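Local coordinates for periplasmic binding protein (Veillonella parvula, PDB 4OVK) that probably captures a solute outside the cell membrane and delivers it to an ABC transporter, as periplasmic solute-binding proteins do, at residues Y166-P179 and K290-Y304. Residues are numbered along the deposited sequence; the frame is centred on the assembly and turned at random.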
loop_
_atom_site.group_PDB
_atom_site.type_symbol
_atom_site.label_atom_id
_atom_site.label_comp_id
_atom_site.label_asym_id
_atom_site.label_seq_id
_atom_site.Cartn_x
_atom_site.Cartn_y
_atom_site.Cartn_z
ATOM N N TYR A 166 1.207 -8.744 -17.227
ATOM C CA TYR A 166 -0.011 -8.275 -17.916
ATOM C C TYR A 166 0.097 -6.798 -18.306
ATOM O O TYR A 166 -0.151 -6.430 -19.449
ATOM C CB TYR A 166 -1.243 -8.529 -17.048
ATOM C CG TYR A 166 -2.507 -7.834 -17.511
ATOM C CD1 TYR A 166 -3.325 -8.405 -18.478
ATOM C CD2 TYR A 166 -2.877 -6.602 -16.984
ATOM C CE1 TYR A 166 -4.483 -7.773 -18.902
ATOM C CE2 TYR A 166 -4.029 -5.960 -17.401
ATOM C CZ TYR A 166 -4.824 -6.555 -18.375
ATOM O OH TYR A 166 -5.967 -5.942 -18.814
ATOM N N PHE A 167 0.488 -5.952 -17.365
ATOM C CA PHE A 167 0.639 -4.525 -17.662
ATOM C C PHE A 167 1.803 -4.234 -18.624
ATOM O O PHE A 167 1.698 -3.335 -19.450
ATOM C CB PHE A 167 0.721 -3.693 -16.374
ATOM C CG PHE A 167 -0.617 -3.505 -15.707
ATOM C CD1 PHE A 167 -1.500 -2.543 -16.171
ATOM C CD2 PHE A 167 -1.012 -4.318 -14.656
ATOM C CE1 PHE A 167 -2.745 -2.378 -15.591
ATOM C CE2 PHE A 167 -2.259 -4.164 -14.071
ATOM C CZ PHE A 167 -3.127 -3.195 -14.540
ATOM N N LYS A 168 2.893 -4.999 -18.558
ATOM C CA LYS A 168 3.977 -4.794 -19.529
ATOM C C LYS A 168 3.496 -5.139 -20.928
ATOM O O LYS A 168 3.868 -4.474 -21.896
ATOM C CB LYS A 168 5.228 -5.623 -19.209
ATOM C CG LYS A 168 5.900 -5.281 -17.886
ATOM C CD LYS A 168 6.597 -3.930 -17.898
ATOM C CE LYS A 168 8.017 -4.034 -18.419
ATOM N NZ LYS A 168 8.641 -2.695 -18.619
ATOM N N GLN A 169 2.663 -6.173 -21.038
ATOM C CA GLN A 169 2.255 -6.661 -22.350
ATOM C C GLN A 169 1.258 -5.672 -22.936
ATOM O O GLN A 169 1.339 -5.342 -24.090
ATOM C CB GLN A 169 1.648 -8.064 -22.259
ATOM C CG GLN A 169 1.497 -8.786 -23.594
ATOM C CD GLN A 169 0.250 -8.377 -24.365
ATOM O OE1 GLN A 169 -0.789 -8.043 -23.780
ATOM N NE2 GLN A 169 0.347 -8.406 -25.688
ATOM N N LYS A 170 0.335 -5.178 -22.117
ATOM C CA LYS A 170 -0.593 -4.151 -22.589
ATOM C C LYS A 170 0.158 -2.902 -23.057
ATOM O O LYS A 170 -0.262 -2.239 -24.004
ATOM C CB LYS A 170 -1.615 -3.795 -21.511
ATOM C CG LYS A 170 -2.614 -4.902 -21.222
ATOM C CD LYS A 170 -3.580 -5.125 -22.373
ATOM C CE LYS A 170 -4.571 -6.228 -22.035
ATOM N NZ LYS A 170 -5.589 -6.388 -23.103
ATOM N N ASN A 171 1.261 -2.584 -22.389
ATOM C CA ASN A 171 2.149 -1.505 -22.818
ATOM C C ASN A 171 1.424 -0.178 -23.080
ATOM O O ASN A 171 1.669 0.487 -24.091
ATOM C CB ASN A 171 2.927 -1.949 -24.063
ATOM C CG ASN A 171 4.153 -1.092 -24.331
ATOM O OD1 ASN A 171 4.697 -0.453 -23.430
ATOM N ND2 ASN A 171 4.585 -1.068 -25.575
ATOM N N ALA A 172 0.568 0.213 -22.136
ATOM C CA ALA A 172 -0.258 1.422 -22.272
ATOM C C ALA A 172 0.564 2.710 -22.285
ATOM O O ALA A 172 0.092 3.731 -22.750
ATOM C CB ALA A 172 -1.295 1.478 -21.154
ATOM N N SER A 173 1.798 2.670 -21.777
ATOM C CA SER A 173 2.635 3.869 -21.772
ATOM C C SER A 173 3.020 4.292 -23.179
ATOM O O SER A 173 3.434 5.430 -23.392
ATOM C CB SER A 173 3.896 3.654 -20.935
ATOM O OG SER A 173 4.645 2.580 -21.443
ATOM N N ALA A 174 2.883 3.375 -24.139
ATOM C CA ALA A 174 3.228 3.650 -25.520
ATOM C C ALA A 174 2.084 4.317 -26.296
ATOM O O ALA A 174 2.290 4.771 -27.417
ATOM C CB ALA A 174 3.644 2.356 -26.213
ATOM N N LEU A 175 0.891 4.390 -25.713
ATOM C CA LEU A 175 -0.257 4.959 -26.420
ATOM C C LEU A 175 -0.087 6.459 -26.638
ATOM O O LEU A 175 0.530 7.160 -25.832
ATOM C CB LEU A 175 -1.568 4.702 -25.668
ATOM C CG LEU A 175 -2.029 3.247 -25.537
ATOM C CD1 LEU A 175 -3.140 3.124 -24.494
ATOM C CD2 LEU A 175 -2.475 2.678 -26.878
ATOM N N PRO A 176 -0.627 6.959 -27.744
ATOM C CA PRO A 176 -0.633 8.395 -28.006
ATOM C C PRO A 176 -1.810 9.093 -27.306
ATOM O O PRO A 176 -2.775 8.433 -26.930
ATOM C CB PRO A 176 -0.785 8.454 -29.521
ATOM C CG PRO A 176 -1.580 7.232 -29.869
ATOM C CD PRO A 176 -1.278 6.190 -28.823
ATOM N N ASN A 177 -1.725 10.412 -27.147
ATOM C CA ASN A 177 -2.811 11.232 -26.555
ATOM C C ASN A 177 -3.340 10.771 -25.169
ATOM O O ASN A 177 -4.546 10.739 -24.917
ATOM C CB ASN A 177 -3.963 11.434 -27.569
ATOM C CG ASN A 177 -4.691 10.140 -27.922
ATOM O OD1 ASN A 177 -5.258 9.472 -27.052
ATOM N ND2 ASN A 177 -4.686 9.786 -29.210
ATOM N N LYS A 178 -2.427 10.467 -24.259
ATOM C CA LYS A 178 -2.800 9.958 -22.931
ATOM C C LYS A 178 -3.489 11.021 -22.062
ATOM O O LYS A 178 -3.127 12.191 -22.138
ATOM C CB LYS A 178 -1.540 9.472 -22.229
ATOM C CG LYS A 178 -0.787 8.383 -22.981
ATOM C CD LYS A 178 0.467 7.965 -22.230
ATOM C CE LYS A 178 1.693 7.963 -23.113
ATOM N NZ LYS A 178 2.893 7.704 -22.282
ATOM N N PRO A 179 -4.481 10.624 -21.230
ATOM C CA PRO A 179 -5.081 11.595 -20.306
ATOM C C PRO A 179 -4.050 12.105 -19.304
ATOM O O PRO A 179 -3.203 11.328 -18.856
ATOM C CB PRO A 179 -6.166 10.792 -19.568
ATOM C CG PRO A 179 -6.373 9.562 -20.369
ATOM C CD PRO A 179 -5.086 9.288 -21.094
ATOM N N LYS A 290 -5.184 -2.274 -11.450
ATOM C CA LYS A 290 -6.396 -2.586 -12.195
ATOM C C LYS A 290 -7.456 -1.486 -12.116
ATOM O O LYS A 290 -8.070 -1.156 -13.133
ATOM C CB LYS A 290 -6.952 -3.935 -11.779
ATOM C CG LYS A 290 -6.177 -5.067 -12.440
ATOM C CD LYS A 290 -6.658 -6.448 -12.059
ATOM C CE LYS A 290 -6.122 -7.444 -13.084
ATOM N NZ LYS A 290 -6.535 -8.852 -12.841
ATOM N N TRP A 291 -7.621 -0.890 -10.940
ATOM C CA TRP A 291 -8.523 0.242 -10.763
ATOM C C TRP A 291 -8.078 1.419 -11.645
ATOM O O TRP A 291 -8.891 1.970 -12.399
ATOM C CB TRP A 291 -8.593 0.632 -9.288
ATOM C CG TRP A 291 -9.496 1.752 -8.965
ATOM C CD1 TRP A 291 -10.857 1.702 -8.849
ATOM C CD2 TRP A 291 -9.118 3.104 -8.697
ATOM N NE1 TRP A 291 -11.350 2.943 -8.538
ATOM C CE2 TRP A 291 -10.297 3.818 -8.426
ATOM C CE3 TRP A 291 -7.896 3.780 -8.654
ATOM C CZ2 TRP A 291 -10.285 5.174 -8.122
ATOM C CZ3 TRP A 291 -7.886 5.119 -8.359
ATOM C CH2 TRP A 291 -9.070 5.801 -8.073
HETATM N N MSE A 292 -6.796 1.773 -11.579
HETATM C CA MSE A 292 -6.268 2.910 -12.333
HETATM C C MSE A 292 -6.380 2.680 -13.815
HETATM O O MSE A 292 -6.762 3.583 -14.564
HETATM C CB MSE A 292 -4.803 3.158 -11.974
HETATM C CG MSE A 292 -4.710 3.634 -10.529
HETATM SE SE MSE A 292 -2.843 4.049 -10.100
HETATM C CE MSE A 292 -2.586 5.351 -11.546
ATOM N N GLY A 293 -6.044 1.476 -14.256
ATOM C CA GLY A 293 -6.132 1.127 -15.685
ATOM C C GLY A 293 -7.512 1.378 -16.265
ATOM O O GLY A 293 -7.667 1.942 -17.367
ATOM N N GLN A 294 -8.530 0.968 -15.530
ATOM C CA GLN A 294 -9.888 1.162 -16.015
ATOM C C GLN A 294 -10.381 2.613 -15.937
ATOM O O GLN A 294 -11.298 2.968 -16.656
ATOM C CB GLN A 294 -10.858 0.184 -15.369
ATOM C CG GLN A 294 -10.652 -1.197 -15.950
ATOM C CD GLN A 294 -11.676 -2.217 -15.524
ATOM O OE1 GLN A 294 -12.284 -2.113 -14.454
ATOM N NE2 GLN A 294 -11.854 -3.242 -16.364
ATOM N N LEU A 295 -9.777 3.436 -15.081
ATOM C CA LEU A 295 -10.056 4.869 -15.089
ATOM C C LEU A 295 -9.386 5.540 -16.274
ATOM O O LEU A 295 -9.982 6.362 -16.934
ATOM C CB LEU A 295 -9.559 5.556 -13.814
ATOM C CG LEU A 295 -10.286 5.273 -12.506
ATOM C CD1 LEU A 295 -9.620 6.069 -11.387
ATOM C CD2 LEU A 295 -11.759 5.599 -12.636
ATOM N N ILE A 296 -8.134 5.180 -16.539
ATOM C CA ILE A 296 -7.300 5.958 -17.457
ATOM C C ILE A 296 -7.421 5.472 -18.914
ATOM O O ILE A 296 -7.603 6.292 -19.828
ATOM C CB ILE A 296 -5.839 5.973 -16.965
ATOM C CG1 ILE A 296 -5.783 6.607 -15.562
ATOM C CG2 ILE A 296 -4.954 6.714 -17.962
ATOM C CD1 ILE A 296 -4.453 6.490 -14.844
ATOM N N GLN A 297 -7.331 4.157 -19.126
ATOM C CA GLN A 297 -7.434 3.560 -20.463
ATOM C C GLN A 297 -8.401 2.381 -20.464
ATOM O O GLN A 297 -7.986 1.240 -20.658
ATOM C CB GLN A 297 -6.066 3.074 -20.952
ATOM C CG GLN A 297 -5.024 4.163 -21.098
ATOM C CD GLN A 297 -5.261 5.094 -22.276
ATOM O OE1 GLN A 297 -6.166 4.899 -23.104
ATOM N NE2 GLN A 297 -4.419 6.104 -22.373
ATOM N N PRO A 298 -9.696 2.644 -20.253
ATOM C CA PRO A 298 -10.658 1.549 -20.172
ATOM C C PRO A 298 -10.755 0.678 -21.431
ATOM O O PRO A 298 -11.083 -0.503 -21.320
ATOM C CB PRO A 298 -11.993 2.269 -19.909
ATOM C CG PRO A 298 -11.789 3.650 -20.410
ATOM C CD PRO A 298 -10.350 3.958 -20.122
ATOM N N ASP A 299 -10.490 1.245 -22.608
ATOM C CA ASP A 299 -10.550 0.485 -23.852
ATOM C C ASP A 299 -9.413 -0.534 -23.965
ATOM O O ASP A 299 -9.573 -1.562 -24.615
ATOM C CB ASP A 299 -10.572 1.424 -25.075
ATOM C CG ASP A 299 -11.889 2.199 -25.208
ATOM O OD1 ASP A 299 -12.850 1.905 -24.461
ATOM O OD2 ASP A 299 -11.974 3.098 -26.080
ATOM N N THR A 300 -8.279 -0.240 -23.329
ATOM C CA THR A 300 -7.141 -1.151 -23.259
ATOM C C THR A 300 -7.356 -2.213 -22.167
ATOM O O THR A 300 -7.159 -3.416 -22.387
ATOM C CB THR A 300 -5.852 -0.351 -22.964
ATOM O OG1 THR A 300 -5.581 0.541 -24.059
ATOM C CG2 THR A 300 -4.654 -1.273 -22.752
ATOM N N PHE A 301 -7.768 -1.762 -20.989
ATOM C CA PHE A 301 -7.891 -2.641 -19.829
ATOM C C PHE A 301 -9.337 -3.143 -19.693
ATOM O O PHE A 301 -10.027 -2.875 -18.716
ATOM C CB PHE A 301 -7.400 -1.894 -18.593
ATOM C CG PHE A 301 -5.946 -1.491 -18.686
ATOM C CD1 PHE A 301 -4.952 -2.457 -18.698
ATOM C CD2 PHE A 301 -5.577 -0.160 -18.809
ATOM C CE1 PHE A 301 -3.620 -2.102 -18.791
ATOM C CE2 PHE A 301 -4.244 0.200 -18.912
ATOM C CZ PHE A 301 -3.265 -0.770 -18.905
ATOM N N ASN A 302 -9.777 -3.894 -20.694
ATOM C CA ASN A 302 -11.187 -4.279 -20.816
ATOM C C ASN A 302 -11.420 -5.773 -20.710
ATOM O O ASN A 302 -12.466 -6.271 -21.140
ATOM C CB ASN A 302 -11.736 -3.798 -22.168
ATOM C CG ASN A 302 -11.012 -4.433 -23.347
ATOM O OD1 ASN A 302 -10.016 -5.146 -23.180
ATOM N ND2 ASN A 302 -11.513 -4.187 -24.541
ATOM N N ASP A 303 -10.460 -6.493 -20.144
ATOM C CA ASP A 303 -10.514 -7.954 -20.123
ATOM C C ASP A 303 -10.424 -8.527 -18.707
ATOM O O ASP A 303 -10.024 -9.683 -18.513
ATOM C CB ASP A 303 -9.436 -8.533 -21.045
ATOM C CG ASP A 303 -8.063 -7.951 -20.789
ATOM O OD1 ASP A 303 -7.878 -7.230 -19.790
ATOM O OD2 ASP A 303 -7.159 -8.209 -21.600
ATOM N N TYR A 304 -10.824 -7.709 -17.734
ATOM C CA TYR A 304 -11.010 -8.137 -16.350
ATOM C C TYR A 304 -12.139 -7.354 -15.701
ATOM O O TYR A 304 -12.515 -6.263 -16.162
ATOM C CB TYR A 304 -9.731 -7.973 -15.522
ATOM C CG TYR A 304 -9.201 -6.566 -15.447
ATOM C CD1 TYR A 304 -9.679 -5.661 -14.502
ATOM C CD2 TYR A 304 -8.205 -6.131 -16.320
ATOM C CE1 TYR A 304 -9.194 -4.363 -14.437
ATOM C CE2 TYR A 304 -7.704 -4.840 -16.249
ATOM C CZ TYR A 304 -8.202 -3.957 -15.308
ATOM O OH TYR A 304 -7.694 -2.678 -15.237
HETATM O O HOH W 1 -6.415 -4.468 -24.880
HETATM O O HOH W 2 -4.416 7.830 -24.806
#
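D303 receives two donors from one helix, one on each carboxylate oxygen, and so joins the C-terminal end of helix 150-170 to the loop after helix 285-296, in the C-terminal lobe. Helix 150-170 lies in sequence between the two four-stranded parallel sheets, consistent with the single long interdomain helix of cluster A (class III) binding proteins. The Y166 hydroxyl gives a short bond, Y166 OH to D303 OD1 2.5 Å, to the syn lone pair, while K170 NZ makes a salt bridge to D303 OD2 at 2.8 Å from above the carboxylate plane. A water bridges K170 NZ to T300 O, backing up a weak direct bond. With CG anti to the backbone N (chi1 168°), the Y166 ring reaches across so that its OH also lies at the edges of the F301 and Y304 rings. A leucine in its place, lacking the hydroxyl, would probably leave the D303 carboxylate with K170 but no second donor from this helix and open a gap beside those rings. Next to this polar cluster, F167 and F301 meet obliquely, planes 45° apart, F167 CE1 to F301 CE1 3.3 Å; A172 CB packs against F301 CZ (3.7 Å), and T300 CG2 covers the centre of one F301 face. Farther along, L175 CD1 packs on the Q297 amide, whose NE2 bonds to G206 O and to a water that also lies 2.8 Å from P176 O. At the far end, P179 CG rests 3.5 Å from I296 O.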